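Local coordinates for SIR4-interacting protein SIF2 (Saccharomyces cerevisiae, PDB 1R5M) that acts as a WD-repeat transcription corepressor of the Set3 complex that antagonizes telomeric silencing, at residues 58-62 with 73-77; 64-70 with 109-114; 393-399 with 411-416. All coordinates share one frame; numbering follows the deposited sequence.

Contact 1 (58-62 with 73-77)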
loop_
_atom_site.group_PDB
_atom_site.type_symbol
_atom_site.label_atom_id
_atom_site.label_comp_id
_atom_site.label_asym_id
_atom_site.label_seq_id
_atom_site.Cartn_x
_atom_site.Cartn_y
_atom_site.Cartn_z
ATOM N N GLU A 58 -1.217 -14.538 10.697
ATOM C CA GLU A 58 -2.325 -14.581 9.749
ATOM C C GLU A 58 -3.699 -14.255 10.322
ATOM O O GLU A 58 -4.638 -14.005 9.567
ATOM C CB GLU A 58 -2.382 -15.952 9.069
ATOM C CG GLU A 58 -3.014 -17.056 9.905
ATOM C CD GLU A 58 -3.239 -18.321 9.096
ATOM O OE1 GLU A 58 -2.281 -19.105 8.930
ATOM O OE2 GLU A 58 -4.372 -18.519 8.610
ATOM N N SER A 59 -3.824 -14.243 11.648
ATOM C CA SER A 59 -5.116 -13.981 12.282
ATOM C C SER A 59 -5.333 -12.556 12.776
ATOM O O SER A 59 -6.437 -12.213 13.196
ATOM C CB SER A 59 -5.315 -14.932 13.466
ATOM O OG SER A 59 -4.525 -14.530 14.576
ATOM N N ILE A 60 -4.297 -11.726 12.726
ATOM C CA ILE A 60 -4.411 -10.360 13.226
ATOM C C ILE A 60 -4.564 -9.287 12.156
ATOM O O ILE A 60 -3.754 -9.176 11.237
ATOM C CB ILE A 60 -3.204 -10.013 14.123
ATOM C CG1 ILE A 60 -3.149 -10.986 15.305
ATOM C CG2 ILE A 60 -3.311 -8.574 14.619
ATOM C CD1 ILE A 60 -1.984 -10.757 16.247
ATOM N N LEU A 61 -5.618 -8.492 12.308
ATOM C CA LEU A 61 -5.942 -7.412 11.387
ATOM C C LEU A 61 -6.001 -6.071 12.113
ATOM O O LEU A 61 -6.520 -5.976 13.227
ATOM C CB LEU A 61 -7.307 -7.683 10.733
ATOM C CG LEU A 61 -7.916 -6.602 9.831
ATOM C CD1 LEU A 61 -7.047 -6.417 8.598
ATOM C CD2 LEU A 61 -9.333 -7.004 9.420
ATOM N N ALA A 62 -5.448 -5.040 11.486
ATOM C CA ALA A 62 -5.502 -3.696 12.043
ATOM C C ALA A 62 -6.364 -2.895 11.078
ATOM O O ALA A 62 -6.162 -2.962 9.868
ATOM C CB ALA A 62 -4.110 -3.085 12.118
ATOM N N ALA A 73 -7.716 -6.473 15.703
ATOM C CA ALA A 73 -8.656 -7.566 15.883
ATOM C C ALA A 73 -8.062 -8.894 15.467
ATOM O O ALA A 73 -7.133 -8.959 14.662
ATOM C CB ALA A 73 -9.924 -7.300 15.083
ATOM N N ARG A 74 -8.610 -9.958 16.035
ATOM C CA ARG A 74 -8.164 -11.295 15.715
ATOM C C ARG A 74 -9.340 -12.036 15.098
ATOM O O ARG A 74 -10.475 -11.924 15.565
ATOM C CB ARG A 74 -7.683 -11.999 16.982
ATOM C CG ARG A 74 -7.133 -13.395 16.770
ATOM C CD ARG A 74 -6.136 -13.714 17.870
ATOM N NE ARG A 74 -6.626 -13.275 19.171
ATOM C CZ ARG A 74 -5.842 -12.895 20.174
ATOM N NH1 ARG A 74 -4.523 -12.897 20.026
ATOM N NH2 ARG A 74 -6.375 -12.505 21.324
ATOM N N ILE A 75 -9.067 -12.762 14.023
ATOM C CA ILE A 75 -10.095 -13.537 13.345
ATOM C C ILE A 75 -9.662 -14.995 13.335
ATOM O O ILE A 75 -8.674 -15.353 12.693
ATOM C CB ILE A 75 -10.296 -13.056 11.894
ATOM C CG1 ILE A 75 -10.874 -11.638 11.898
ATOM C CG2 ILE A 75 -11.218 -14.018 11.147
ATOM C CD1 ILE A 75 -11.036 -11.035 10.522
ATOM N N VAL A 76 -10.399 -15.832 14.056
ATOM C CA VAL A 76 -10.082 -17.252 14.129
ATOM C C VAL A 76 -11.327 -18.096 13.898
ATOM O O VAL A 76 -12.435 -17.692 14.248
ATOM C CB VAL A 76 -9.481 -17.623 15.505
ATOM C CG1 VAL A 76 -8.165 -16.886 15.716
ATOM C CG2 VAL A 76 -10.464 -17.281 16.610
ATOM N N GLU A 77 -11.139 -19.267 13.302
ATOM C CA GLU A 77 -12.254 -20.165 13.031
ATOM C C GLU A 77 -12.400 -21.180 14.159
ATOM O O GLU A 77 -11.408 -21.634 14.730
ATOM C CB GLU A 77 -12.035 -20.890 11.702
ATOM C CG GLU A 77 -10.751 -21.697 11.636
ATOM C CD GLU A 77 -10.549 -22.353 10.286
ATOM O OE1 GLU A 77 -11.416 -23.153 9.877
ATOM O OE2 GLU A 77 -9.523 -22.067 9.631
#

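Contact 2 (64-70 with 109-114). With SO4 (sulfate ion), chain B.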
loop_
_atom_site.group_PDB
_atom_site.type_symbol
_atom_site.label_atom_id
_atom_site.label_comp_id
_atom_site.label_asym_id
_atom_site.label_seq_id
_atom_site.Cartn_x
_atom_site.Cartn_y
_atom_site.Cartn_z
ATOM N N GLY A 64 -8.498 0.999 10.351
ATOM C CA GLY A 64 -8.775 2.361 10.767
ATOM C C GLY A 64 -10.235 2.712 10.597
ATOM O O GLY A 64 -10.889 2.241 9.664
ATOM N N GLU A 65 -10.752 3.542 11.495
ATOM C CA GLU A 65 -12.148 3.946 11.429
ATOM C C GLU A 65 -12.245 5.459 11.332
ATOM O O GLU A 65 -11.249 6.168 11.474
ATOM C CB GLU A 65 -12.907 3.425 12.650
ATOM C CG GLU A 65 -12.844 1.907 12.777
ATOM C CD GLU A 65 -13.464 1.398 14.060
ATOM O OE1 GLU A 65 -14.700 1.485 14.202
ATOM O OE2 GLU A 65 -12.708 0.917 14.929
ATOM N N LYS A 66 -13.449 5.957 11.093
ATOM C CA LYS A 66 -13.638 7.388 10.931
ATOM C C LYS A 66 -13.631 8.227 12.204
ATOM O O LYS A 66 -13.275 9.403 12.154
ATOM C CB LYS A 66 -14.926 7.637 10.140
ATOM C CG LYS A 66 -14.879 7.026 8.740
ATOM C CD LYS A 66 -16.160 7.252 7.945
ATOM C CE LYS A 66 -16.035 6.643 6.549
ATOM N NZ LYS A 66 -17.301 6.744 5.761
ATOM N N ASN A 67 -13.992 7.633 13.337
ATOM C CA ASN A 67 -14.038 8.384 14.588
ATOM C C ASN A 67 -12.717 8.490 15.354
ATOM O O ASN A 67 -12.660 8.200 16.549
ATOM C CB ASN A 67 -15.120 7.812 15.510
ATOM C CG ASN A 67 -15.419 8.725 16.687
ATOM O OD1 ASN A 67 -15.489 9.944 16.532
ATOM N ND2 ASN A 67 -15.606 8.139 17.863
ATOM N N SER A 68 -11.662 8.903 14.657
ATOM C CA SER A 68 -10.350 9.094 15.279
ATOM C C SER A 68 -9.904 7.876 16.084
ATOM O O SER A 68 -9.352 8.002 17.181
ATOM C CB SER A 68 -10.405 10.332 16.186
ATOM O OG SER A 68 -9.114 10.870 16.432
ATOM N N VAL A 69 -10.125 6.692 15.524
ATOM C CA VAL A 69 -9.763 5.462 16.208
ATOM C C VAL A 69 -9.513 4.323 15.226
ATOM O O VAL A 69 -10.122 4.260 14.157
ATOM C CB VAL A 69 -10.887 5.033 17.199
ATOM C CG1 VAL A 69 -12.163 4.684 16.430
ATOM C CG2 VAL A 69 -10.434 3.850 18.040
ATOM N N ALA A 70 -8.588 3.443 15.595
ATOM C CA ALA A 70 -8.268 2.264 14.804
ATOM C C ALA A 70 -8.413 1.111 15.785
ATOM O O ALA A 70 -8.444 1.322 16.993
ATOM C CB ALA A 70 -6.836 2.336 14.273
ATOM N N ASN A 109 -11.755 13.556 11.996
ATOM C CA ASN A 109 -10.382 13.115 12.215
ATOM C C ASN A 109 -10.319 11.603 12.029
ATOM O O ASN A 109 -10.180 10.851 12.990
ATOM C CB ASN A 109 -9.915 13.494 13.628
ATOM C CG ASN A 109 -8.397 13.450 13.778
ATOM O OD1 ASN A 109 -7.664 13.967 12.931
ATOM N ND2 ASN A 109 -7.922 12.847 14.867
ATOM N N GLN A 110 -10.427 11.165 10.781
ATOM C CA GLN A 110 -10.391 9.741 10.472
ATOM C C GLN A 110 -8.961 9.216 10.500
ATOM O O GLN A 110 -8.006 9.980 10.365
ATOM C CB GLN A 110 -10.968 9.479 9.074
ATOM C CG GLN A 110 -12.307 10.149 8.780
ATOM C CD GLN A 110 -12.878 9.745 7.426
ATOM O OE1 GLN A 110 -12.159 9.253 6.554
ATOM N NE2 GLN A 110 -14.178 9.966 7.242
ATOM N N VAL A 111 -8.821 7.911 10.698
ATOM C CA VAL A 111 -7.505 7.288 10.657
ATOM C C VAL A 111 -7.267 7.150 9.155
ATOM O O VAL A 111 -8.088 6.564 8.442
ATOM C CB VAL A 111 -7.512 5.907 11.332
ATOM C CG1 VAL A 111 -6.218 5.169 11.023
ATOM C CG2 VAL A 111 -7.667 6.073 12.838
ATOM N N THR A 112 -6.161 7.702 8.671
ATOM C CA THR A 112 -5.858 7.692 7.242
ATOM C C THR A 112 -4.717 6.779 6.819
ATOM O O THR A 112 -4.473 6.596 5.620
ATOM C CB THR A 112 -5.501 9.102 6.762
ATOM O OG1 THR A 112 -4.339 9.559 7.468
ATOM C CG2 THR A 112 -6.654 10.065 7.019
ATOM N N CYS A 113 -4.016 6.208 7.789
ATOM C CA CYS A 113 -2.880 5.361 7.461
ATOM C C CYS A 113 -2.520 4.434 8.614
ATOM O O CYS A 113 -2.595 4.824 9.780
ATOM C CB CYS A 113 -1.684 6.263 7.117
ATOM S SG CYS A 113 -0.189 5.447 6.490
ATOM N N LEU A 114 -2.165 3.196 8.280
ATOM C CA LEU A 114 -1.738 2.213 9.274
ATOM C C LEU A 114 -0.553 1.465 8.675
ATOM O O LEU A 114 -0.566 1.119 7.491
ATOM C CB LEU A 114 -2.848 1.211 9.606
ATOM C CG LEU A 114 -4.142 1.787 10.184
ATOM C CD1 LEU A 114 -5.099 2.084 9.045
ATOM C CD2 LEU A 114 -4.770 0.794 11.149
HETATM S S SO4 B . -15.899 4.161 18.838
HETATM O O1 SO4 B . -15.327 5.505 18.636
HETATM O O2 SO4 B . -17.358 4.273 19.028
HETATM O O3 SO4 B . -15.614 3.322 17.659
HETATM O O4 SO4 B . -15.299 3.536 20.032
HETATM O O HOH W 1 -13.996 11.987 12.073
#

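Contact 3 (393-399 with 411-416)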
loop_
_atom_site.group_PDB
_atom_site.type_symbol
_atom_site.label_atom_id
_atom_site.label_comp_id
_atom_site.label_asym_id
_atom_site.label_seq_id
_atom_site.Cartn_x
_atom_site.Cartn_y
_atom_site.Cartn_z
ATOM N N ASP A 393 -25.812 -3.725 -2.963
ATOM C CA ASP A 393 -25.359 -2.350 -2.740
ATOM C C ASP A 393 -24.422 -1.978 -3.878
ATOM O O ASP A 393 -23.904 -2.857 -4.571
ATOM C CB ASP A 393 -24.628 -2.185 -1.403
ATOM C CG ASP A 393 -23.236 -2.771 -1.426
ATOM O OD1 ASP A 393 -23.078 -3.942 -1.025
ATOM O OD2 ASP A 393 -22.298 -2.063 -1.860
ATOM N N ASN A 394 -24.211 -0.679 -4.078
ATOM C CA ASN A 394 -23.329 -0.200 -5.141
ATOM C C ASN A 394 -22.211 0.661 -4.557
ATOM O O ASN A 394 -21.677 1.532 -5.241
ATOM C CB ASN A 394 -24.124 0.641 -6.143
ATOM C CG ASN A 394 -24.532 1.979 -5.567
ATOM O OD1 ASN A 394 -24.747 2.095 -4.363
ATOM N ND2 ASN A 394 -24.645 2.996 -6.422
ATOM N N ASP A 395 -21.851 0.420 -3.301
ATOM C CA ASP A 395 -20.807 1.217 -2.661
ATOM C C ASP A 395 -19.431 0.953 -3.272
ATOM O O ASP A 395 -19.196 -0.094 -3.877
ATOM C CB ASP A 395 -20.783 0.931 -1.153
ATOM C CG ASP A 395 -20.000 1.975 -0.360
ATOM O OD1 ASP A 395 -19.655 3.037 -0.918
ATOM O OD2 ASP A 395 -19.744 1.731 0.837
ATOM N N TYR A 396 -18.540 1.927 -3.113
ATOM C CA TYR A 396 -17.170 1.846 -3.617
ATOM C C TYR A 396 -16.283 1.115 -2.619
ATOM O O TYR A 396 -16.556 1.112 -1.422
ATOM C CB TYR A 396 -16.558 3.245 -3.773
ATOM C CG TYR A 396 -17.208 4.158 -4.778
ATOM C CD1 TYR A 396 -17.622 5.438 -4.413
ATOM C CD2 TYR A 396 -17.371 3.763 -6.105
ATOM C CE1 TYR A 396 -18.182 6.308 -5.349
ATOM C CE2 TYR A 396 -17.929 4.620 -7.047
ATOM C CZ TYR A 396 -18.331 5.890 -6.666
ATOM O OH TYR A 396 -18.882 6.738 -7.604
ATOM N N ILE A 397 -15.210 0.518 -3.126
ATOM C CA ILE A 397 -14.211 -0.138 -2.285
ATOM C C ILE A 397 -12.991 0.772 -2.420
ATOM O O ILE A 397 -12.515 1.006 -3.530
ATOM C CB ILE A 397 -13.855 -1.545 -2.796
ATOM C CG1 ILE A 397 -15.033 -2.491 -2.553
ATOM C CG2 ILE A 397 -12.603 -2.059 -2.081
ATOM C CD1 ILE A 397 -14.862 -3.856 -3.186
ATOM N N PHE A 398 -12.506 1.294 -1.296
ATOM C CA PHE A 398 -11.359 2.204 -1.279
ATOM C C PHE A 398 -10.034 1.522 -0.964
ATOM O O PHE A 398 -8.960 2.051 -1.273
ATOM C CB PHE A 398 -11.580 3.305 -0.236
ATOM C CG PHE A 398 -12.523 4.395 -0.670
ATOM C CD1 PHE A 398 -12.837 5.430 0.204
ATOM C CD2 PHE A 398 -13.072 4.407 -1.949
ATOM C CE1 PHE A 398 -13.680 6.465 -0.185
ATOM C CE2 PHE A 398 -13.921 5.441 -2.350
ATOM C CZ PHE A 398 -14.224 6.471 -1.465
ATOM N N ASP A 399 -10.104 0.353 -0.343
ATOM C CA ASP A 399 -8.891 -0.346 0.042
ATOM C C ASP A 399 -9.135 -1.831 0.254
ATOM O O ASP A 399 -10.261 -2.261 0.511
ATOM C CB ASP A 399 -8.352 0.277 1.340
ATOM C CG ASP A 399 -7.111 -0.423 1.864
ATOM O OD1 ASP A 399 -7.184 -1.085 2.925
ATOM O OD2 ASP A 399 -6.056 -0.311 1.210
ATOM N N VAL A 411 -11.792 -6.087 2.974
ATOM C CA VAL A 411 -12.320 -5.127 2.016
ATOM C C VAL A 411 -12.904 -3.913 2.734
ATOM O O VAL A 411 -13.782 -4.044 3.590
ATOM C CB VAL A 411 -13.426 -5.784 1.153
ATOM C CG1 VAL A 411 -13.915 -4.814 0.101
ATOM C CG2 VAL A 411 -12.892 -7.055 0.502
ATOM N N ALA A 412 -12.410 -2.735 2.381
ATOM C CA ALA A 412 -12.883 -1.500 2.987
ATOM C C ALA A 412 -13.786 -0.735 2.026
ATOM O O ALA A 412 -13.330 -0.252 0.988
ATOM C CB ALA A 412 -11.686 -0.627 3.396
ATOM N N TYR A 413 -15.069 -0.646 2.362
ATOM C CA TYR A 413 -16.016 0.095 1.533
ATOM C C TYR A 413 -16.023 1.539 2.016
ATOM O O TYR A 413 -15.724 1.813 3.180
ATOM C CB TYR A 413 -17.428 -0.494 1.640
ATOM C CG TYR A 413 -17.590 -1.840 0.972
ATOM C CD1 TYR A 413 -17.387 -3.026 1.682
ATOM C CD2 TYR A 413 -17.948 -1.929 -0.371
ATOM C CE1 TYR A 413 -17.542 -4.269 1.067
ATOM C CE2 TYR A 413 -18.101 -3.168 -0.995
ATOM C CZ TYR A 413 -17.899 -4.329 -0.270
ATOM O OH TYR A 413 -18.054 -5.553 -0.883
ATOM N N SER A 414 -16.378 2.463 1.132
ATOM C CA SER A 414 -16.372 3.876 1.494
ATOM C C SER A 414 -17.356 4.246 2.594
ATOM O O SER A 414 -17.021 5.016 3.493
ATOM C CB SER A 414 -16.641 4.745 0.261
ATOM O OG SER A 414 -17.993 4.676 -0.147
ATOM N N LEU A 415 -18.557 3.679 2.543
ATOM C CA LEU A 415 -19.590 4.003 3.522
ATOM C C LEU A 415 -20.139 2.842 4.345
ATOM O O LEU A 415 -20.316 2.969 5.561
ATOM C CB LEU A 415 -20.748 4.706 2.809
ATOM C CG LEU A 415 -20.388 6.044 2.158
ATOM C CD1 LEU A 415 -21.495 6.491 1.217
ATOM C CD2 LEU A 415 -20.142 7.079 3.245
ATOM N N GLN A 416 -20.409 1.713 3.698
ATOM C CA GLN A 416 -20.965 0.572 4.415
ATOM C C GLN A 416 -19.940 -0.224 5.207
ATOM O O GLN A 416 -18.757 0.121 5.260
ATOM C CB GLN A 416 -21.717 -0.363 3.458
ATOM C CG GLN A 416 -20.860 -1.040 2.407
ATOM C CD GLN A 416 -21.658 -2.009 1.554
ATOM O OE1 GLN A 416 -22.873 -1.868 1.411
ATOM N NE2 GLN A 416 -20.979 -2.986 0.971
#

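Contact 1 (58-62 with 73-77)
S59 begins the pairing with its carbonyl: S59 O accepts the amide of I75 at 2.8 Å and is also approached by R74 CA at 3.2 Å in a CA-H...O contact. Its side chain then leans over the neighbouring strand. With chi1 at 75°, OG sits between the backbone N and the carbonyl carbon and lies beside the aliphatic start of R74, 3.6 Å from R74 CG. The polar need of that hydroxyl is met outside the pair, by a hydrogen bond with D57 OD1. S59 CB meanwhile rests 4.1 Å from V76 CG1, at the exposed margin. I60 follows as a non-hydrogen-bonded antiparallel pair with R74, the two CA atoms 4.6 Å apart. Here the backbones meet through I60 CA and A73 O at 3.4 Å, and the I60 side chain, on the same face of the sheet as R74, goes on to W116 of the next blade. L61 forms a hydrogen-bonded pair with A73: L61 N to A73 O and A73 N to L61 O both measure 2.8 Å. Its side chain turns to the other face, where CG anti to the backbone N (chi1 174°) carries the branch to S51 and W53. I75 also packs on W53, and A73 and I75 both touch L88 of strand 86-95, so L61, A73 and I75 are buried on this face. Strands 60-65 and 69-77 thus make the central antiparallel hairpin of a four-stranded sheet, the WD40 beta-propeller blade to which most of the WD 1 repeat belongs.

Contact 2 (64-70 with 109-114)
The seam between two neighbouring propeller blades is made here: the hairpin turn of the WD 1 repeat meets the entry to the first strand of WD 2, where V111 N donates to E65 O at 3.1 Å and almost straight (174°). Next to this bond, Q110 CA faces K66 O, and one water bridges the two segments, donating to K66 O and accepting from N109 N, 2.7 Å from each. S68 and N109 add a side-chain bond. N109 ND2 reaches S68 OG at 2.8 Å, bent to 147° and with the oxygen somewhat out of the amide plane. That buried hydroxyl is also bonded to H96 O, and N109 OD1 accepts from N129 N, so both ends of the amide are engaged. V111 sets its two methyls against the ends of both strands of the hairpin: CG1, anti to the backbone N (chi1 168°), comes to 3.8 Å from the bare CA of G64, whereas CG2 lies 3.3 Å from V69 O. Next along the strand, A70 CB packs on both V111 CG2 and L114 CD2. K66 and Q110 run side by side in the same direction, Q110 NE2 lying 3.4 Å from K66 CG along the lysine methylenes, and the ammonium continues to S414 O. At the turn's far flank N67 ND2 holds a sulfate, probably from the crystallisation liquor, which R71 and R95 also bind. The turn end of the WD 1 hairpin and the first strand of WD 2 thus meet at an interface between consecutive blades of the beta-propeller.

Contact 3 (393-399 with 411-416)
D395 and S414 meet at the mouth of the WD 8 hairpin, formed by strands 397-402 and 408-413 of the propeller. Side-chain hydrogen bonding dominates this end. A chi1 of -164°, with CG anti to the main-chain nitrogen, carries the D395 carboxylate into the turn 414-416. There OD1 takes S414 OG in a very short bond of 2.5 Å, and OD2 takes two amides: L415 N on its syn lone pair at 2.8 Å, and Q416 N nearly along the C-O bond at 2.9 Å. OD1 is also met by Y396 N, from 49° out of the carboxylate plane. With alanine in place of D395, the amides of L415 and Q416 would probably lose their common acceptor and the turn would be freer to shift away from the hairpin. Beyond it, D393 OD2 closes an Asx turn on D395 N, and D393 OD1 receives a weak bond from Q416 NE2, the carboxylate and amide planes standing 59° apart. The same NE2 lies 3.3 Å above the centre of the Y413 ring.

Backbone bonds run S414 N to Y396 O, F398 N to A412 O and A412 N to D399 O. F398 and D399 both face A412, a classic beta bulge that shifts the register by one residue. The D399 carboxylate has partners beyond the hairpin, a salt bridge from OD2 to R337 and a hydrogen bond from S51 N to OD1.

Apolar contacts gather on the face of I397 and Y413: these side chains lie alongside each other, I397 CG1 3.5 Å from Y413 CE2, while I397 CD1 reaches V411 CG1 at 3.6 Å. On the other side of the hairpin, S414 CB stands over the face of the F398 ring in a CH-pi contact, 3.6 Å from its centroid.

Contacts 1 and 2 share strands 60-65 and 69-77: contact 1 pairs them within the WD 1 blade, and contact 2 docks the turn joining them onto strand 111-116 of WD 2, so their segments alternate along the chain. Their centres are 19 Å apart, yet A62 C and L114 CD2 touch at 4.0 Å. Contact 3 follows much later, in WD 8, but lies only 15 Å from contact 2 between centres, and K66 NZ probably bonds S414 O at 2.9 Å. Blades from both ends of the sequence thus stand side by side, as ring closure requires; strand 37-44, paired with 419-422, completes the last blade.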